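Local structure of caspase-1 subunit p19/18 (1M72) at residues M34-H40 with L101-T107. The protein probably cleaves protein substrates as a cysteine protease in the caspase cascade that executes apoptosis in an insect. Sequence-based numbering, arbitrary orientation.
Sequences MAIIFNH and LLVAVLT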
ATOM      1  N   MET C  34     -17.845  13.969   0.473  1.00 28.75           N
ATOM      2  CA  MET C  34     -18.600  12.986   1.238  1.00 28.43           C
ATOM      3  C   MET C  34     -17.691  11.978   1.949  1.00 29.79           C
ATOM      4  O   MET C  34     -16.642  11.570   1.421  1.00 27.76           O
ATOM      5  CB  MET C  34     -19.510  12.212   0.291  1.00 28.22           C
ATOM      6  CG  MET C  34     -20.593  13.071  -0.341  1.00 31.32           C
ATOM      7  SD  MET C  34     -21.611  12.191  -1.530  1.00 36.51           S
ATOM      8  CE  MET C  34     -22.268  10.791  -0.494  1.00 32.46           C
ATOM      9  N   ALA C  35     -18.115  11.598   3.153  1.00 29.21           N
ATOM     10  CA  ALA C  35     -17.456  10.581   3.970  1.00 27.34           C
ATOM     11  C   ALA C  35     -18.583   9.585   4.322  1.00 25.95           C
ATOM     12  O   ALA C  35     -19.508   9.904   5.079  1.00 26.38           O
ATOM     13  CB  ALA C  35     -16.878  11.193   5.240  1.00 24.51           C
ATOM     14  N   ILE C  36     -18.528   8.387   3.756  1.00 25.37           N
ATOM     15  CA  ILE C  36     -19.563   7.388   4.033  1.00 26.71           C
ATOM     16  C   ILE C  36     -19.025   6.347   5.010  1.00 22.65           C
ATOM     17  O   ILE C  36     -18.009   5.728   4.748  1.00 19.02           O
ATOM     18  CB  ILE C  36     -19.970   6.566   2.799  1.00 28.84           C
ATOM     19  CG1 ILE C  36     -20.300   7.440   1.619  1.00 32.87           C
ATOM     20  CG2 ILE C  36     -21.154   5.702   3.157  1.00 32.88           C
ATOM     21  CD1 ILE C  36     -20.617   6.565   0.398  1.00 35.15           C
ATOM     22  N   ILE C  37     -19.726   6.143   6.111  1.00 19.99           N
ATOM     23  CA  ILE C  37     -19.294   5.142   7.069  1.00 20.25           C
ATOM     24  C   ILE C  37     -20.294   3.971   7.122  1.00 20.89           C
ATOM     25  O   ILE C  37     -21.481   4.153   7.391  1.00 21.87           O
ATOM     26  CB  ILE C  37     -19.130   5.778   8.470  1.00 16.58           C
ATOM     27  CG1 ILE C  37     -18.071   6.900   8.403  1.00 19.50           C
ATOM     28  CG2 ILE C  37     -18.726   4.712   9.482  1.00 17.36           C
ATOM     29  CD1 ILE C  37     -17.943   7.792   9.699  1.00 16.50           C
ATOM     30  N   PHE C  38     -19.838   2.777   6.811  1.00 21.38           N
ATOM     31  CA  PHE C  38     -20.725   1.628   6.919  1.00 20.86           C
ATOM     32  C   PHE C  38     -20.290   0.951   8.176  1.00 20.67           C
ATOM     33  O   PHE C  38     -19.274   0.278   8.220  1.00 19.72           O
ATOM     34  CB  PHE C  38     -20.586   0.676   5.736  1.00 16.67           C
ATOM     35  CG  PHE C  38     -20.979   1.297   4.447  1.00 20.30           C
ATOM     36  CD1 PHE C  38     -20.029   1.943   3.658  1.00 22.36           C
ATOM     37  CD2 PHE C  38     -22.306   1.259   4.023  1.00 24.70           C
ATOM     38  CE1 PHE C  38     -20.379   2.549   2.451  1.00 26.73           C
ATOM     39  CE2 PHE C  38     -22.691   1.858   2.815  1.00 30.29           C
ATOM     40  CZ  PHE C  38     -21.721   2.513   2.011  1.00 28.27           C
ATOM     41  N   ASN C  39     -21.093   1.144   9.207  1.00 25.78           N
ATOM     42  CA  ASN C  39     -20.838   0.601  10.544  1.00 23.64           C
ATOM     43  C   ASN C  39     -21.718  -0.610  10.784  1.00 23.61           C
ATOM     44  O   ASN C  39     -22.962  -0.495  10.721  1.00 23.51           O
ATOM     45  CB  ASN C  39     -21.146   1.686  11.565  1.00 23.33           C
ATOM     46  CG  ASN C  39     -20.803   1.272  12.937  1.00 23.95           C
ATOM     47  OD1 ASN C  39     -21.540   1.540  13.867  1.00 21.84           O
ATOM     48  ND2 ASN C  39     -19.680   0.603  13.081  1.00 24.59           N
ATOM     49  N   HIS C  40     -21.080  -1.748  11.081  1.00 21.36           N
ATOM     50  CA  HIS C  40     -21.805  -3.010  11.280  1.00 22.61           C
ATOM     51  C   HIS C  40     -21.640  -3.562  12.648  1.00 22.31           C
ATOM     52  O   HIS C  40     -20.557  -4.014  12.981  1.00 22.03           O
ATOM     53  CB  HIS C  40     -21.321  -4.077  10.308  1.00 22.86           C
ATOM     54  CG  HIS C  40     -21.676  -3.788   8.893  1.00 24.94           C
ATOM     55  ND1 HIS C  40     -22.916  -4.083   8.366  1.00 26.82           N
ATOM     56  CD2 HIS C  40     -20.991  -3.141   7.921  1.00 26.19           C
ATOM     57  CE1 HIS C  40     -22.983  -3.625   7.130  1.00 24.56           C
ATOM     58  NE2 HIS C  40     -21.830  -3.051   6.836  1.00 29.73           N
ATOM     59  N   LEU C 101     -13.248  11.920  -1.744  1.00 23.11           N
ATOM     60  CA  LEU C 101     -14.278  10.995  -1.251  1.00 22.82           C
ATOM     61  C   LEU C 101     -13.589  10.079  -0.252  1.00 21.65           C
ATOM     62  O   LEU C 101     -12.435   9.686  -0.447  1.00 22.73           O
ATOM     63  CB  LEU C 101     -14.870  10.136  -2.364  1.00 23.50           C
ATOM     64  CG  LEU C 101     -15.768   8.965  -1.918  1.00 26.54           C
ATOM     65  CD1 LEU C 101     -17.131   9.500  -1.566  1.00 21.78           C
ATOM     66  CD2 LEU C 101     -15.859   7.879  -3.031  1.00 26.55           C
ATOM     67  N   LEU C 102     -14.290   9.798   0.831  1.00 19.38           N
ATOM     68  CA  LEU C 102     -13.811   8.925   1.869  1.00 20.54           C
ATOM     69  C   LEU C 102     -14.901   7.899   2.142  1.00 21.72           C
ATOM     70  O   LEU C 102     -16.061   8.261   2.370  1.00 19.31           O
ATOM     71  CB  LEU C 102     -13.552   9.719   3.151  1.00 17.33           C
ATOM     72  CG  LEU C 102     -12.849   8.899   4.255  1.00 22.35           C
ATOM     73  CD1 LEU C 102     -12.064   9.855   5.193  1.00 17.53           C
ATOM     74  CD2 LEU C 102     -13.882   8.017   5.063  1.00 15.19           C
ATOM     75  N   VAL C 103     -14.539   6.620   2.096  1.00 21.15           N
ATOM     76  CA  VAL C 103     -15.485   5.558   2.428  1.00 19.14           C
ATOM     77  C   VAL C 103     -14.819   4.763   3.599  1.00 20.34           C
ATOM     78  O   VAL C 103     -13.618   4.474   3.545  1.00 20.13           O
ATOM     79  CB  VAL C 103     -15.704   4.597   1.223  1.00 21.89           C
ATOM     80  CG1 VAL C 103     -16.619   3.465   1.615  1.00 18.56           C
ATOM     81  CG2 VAL C 103     -16.242   5.335   0.028  1.00 19.33           C
ATOM     82  N   ALA C 104     -15.573   4.446   4.658  1.00 19.14           N
ATOM     83  CA  ALA C 104     -15.039   3.641   5.765  1.00 21.10           C
ATOM     84  C   ALA C 104     -15.956   2.416   6.015  1.00 21.83           C
ATOM     85  O   ALA C 104     -17.182   2.492   5.891  1.00 23.84           O
ATOM     86  CB  ALA C 104     -14.922   4.495   7.067  1.00 20.85           C
ATOM     87  N   VAL C 105     -15.371   1.286   6.360  1.00 20.30           N
ATOM     88  CA  VAL C 105     -16.169   0.114   6.626  1.00 20.60           C
ATOM     89  C   VAL C 105     -15.656  -0.493   7.910  1.00 21.12           C
ATOM     90  O   VAL C 105     -14.466  -0.718   8.051  1.00 22.48           O
ATOM     91  CB  VAL C 105     -16.080  -0.909   5.459  1.00 22.34           C
ATOM     92  CG1 VAL C 105     -16.948  -2.157   5.758  1.00 24.89           C
ATOM     93  CG2 VAL C 105     -16.563  -0.275   4.185  1.00 20.75           C
ATOM     94  N   LEU C 106     -16.566  -0.725   8.854  1.00 21.57           N
ATOM     95  CA  LEU C 106     -16.250  -1.283  10.181  1.00 22.79           C
ATOM     96  C   LEU C 106     -17.093  -2.573  10.268  1.00 25.04           C
ATOM     97  O   LEU C 106     -18.337  -2.512  10.423  1.00 24.66           O
ATOM     98  CB  LEU C 106     -16.683  -0.293  11.267  1.00 21.50           C
ATOM     99  CG  LEU C 106     -16.399   1.201  11.034  1.00 22.33           C
ATOM    100  CD1 LEU C 106     -17.062   2.016  12.167  1.00 23.15           C
ATOM    101  CD2 LEU C 106     -14.917   1.461  11.030  1.00 22.72           C
ATOM    102  N   THR C 107     -16.431  -3.731  10.177  1.00 22.86           N
ATOM    103  CA  THR C 107     -17.181  -4.999  10.126  1.00 23.67           C
ATOM    104  C   THR C 107     -16.322  -6.262  10.308  1.00 21.94           C
ATOM    105  O   THR C 107     -15.152  -6.171  10.677  1.00 21.94           O
ATOM    106  CB  THR C 107     -17.941  -5.061   8.760  1.00 24.09           C
ATOM    107  OG1 THR C 107     -18.858  -6.154   8.766  1.00 28.29           O
ATOM    108  CG2 THR C 107     -16.967  -5.230   7.578  1.00 24.11           C
TER
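Two neighbouring parallel strands of the central caspase sheet pair here, Ile-36 and Phe-38 exchanging backbone hydrogen bonds with Leu-102, Ala-104 and Leu-106. Their axes run 9° apart, with 4.6 Å at closest approach. Six N-H...O bonds alternate in direction from Leu-102 N on Met-34 O to His-40 N on Leu-106 O. The one from Phe-38 N to Ala-104 O (2.8 Å) is practically straight at 178°, although its donor is tilted from the carbonyl plane; the last, His-40 N to Leu-106 O, is the most bent, where His-40 has left its strand but Leu-106 still belongs to its own.

One face carries Ile-36, Phe-38, Val-103 and Val-105. With CG beside its backbone N (chi1 -63°), Phe-38 sets its ring edge against Val-103, CE1 lying 4.0 Å from CG1, while Val-105 CG2 reaches CD1 at 4.1 Å. Helix 80-92 covers this face through Ile-83. On the other face, packed against helix 54-67, Ile-37 CG1 meets Ala-104 CB at 4.2 Å and its CG2 touches Leu-106 CD1. This is the alpha/beta sandwich of caspases: strand 31-39 lies between 70-76 and 98-106, with helices on both sides.

Beyond Phe-38, the Asn-39 amide lies against the Leu-106 side chain, Asn-39 CG being 3.9 Å from Leu-106 CD1; ND2 also makes a weak hydrogen bond to Thr-54. His-40 and Thr-107 run side by side, His-40 CD2 lying 3.7 Å from Thr-107 CB, while Thr-107 OG1 bonds Tyr-115 O. Thr-107 directly precedes His-108, an active-site residue by similarity, so this strand end leads into the probable catalytic centre.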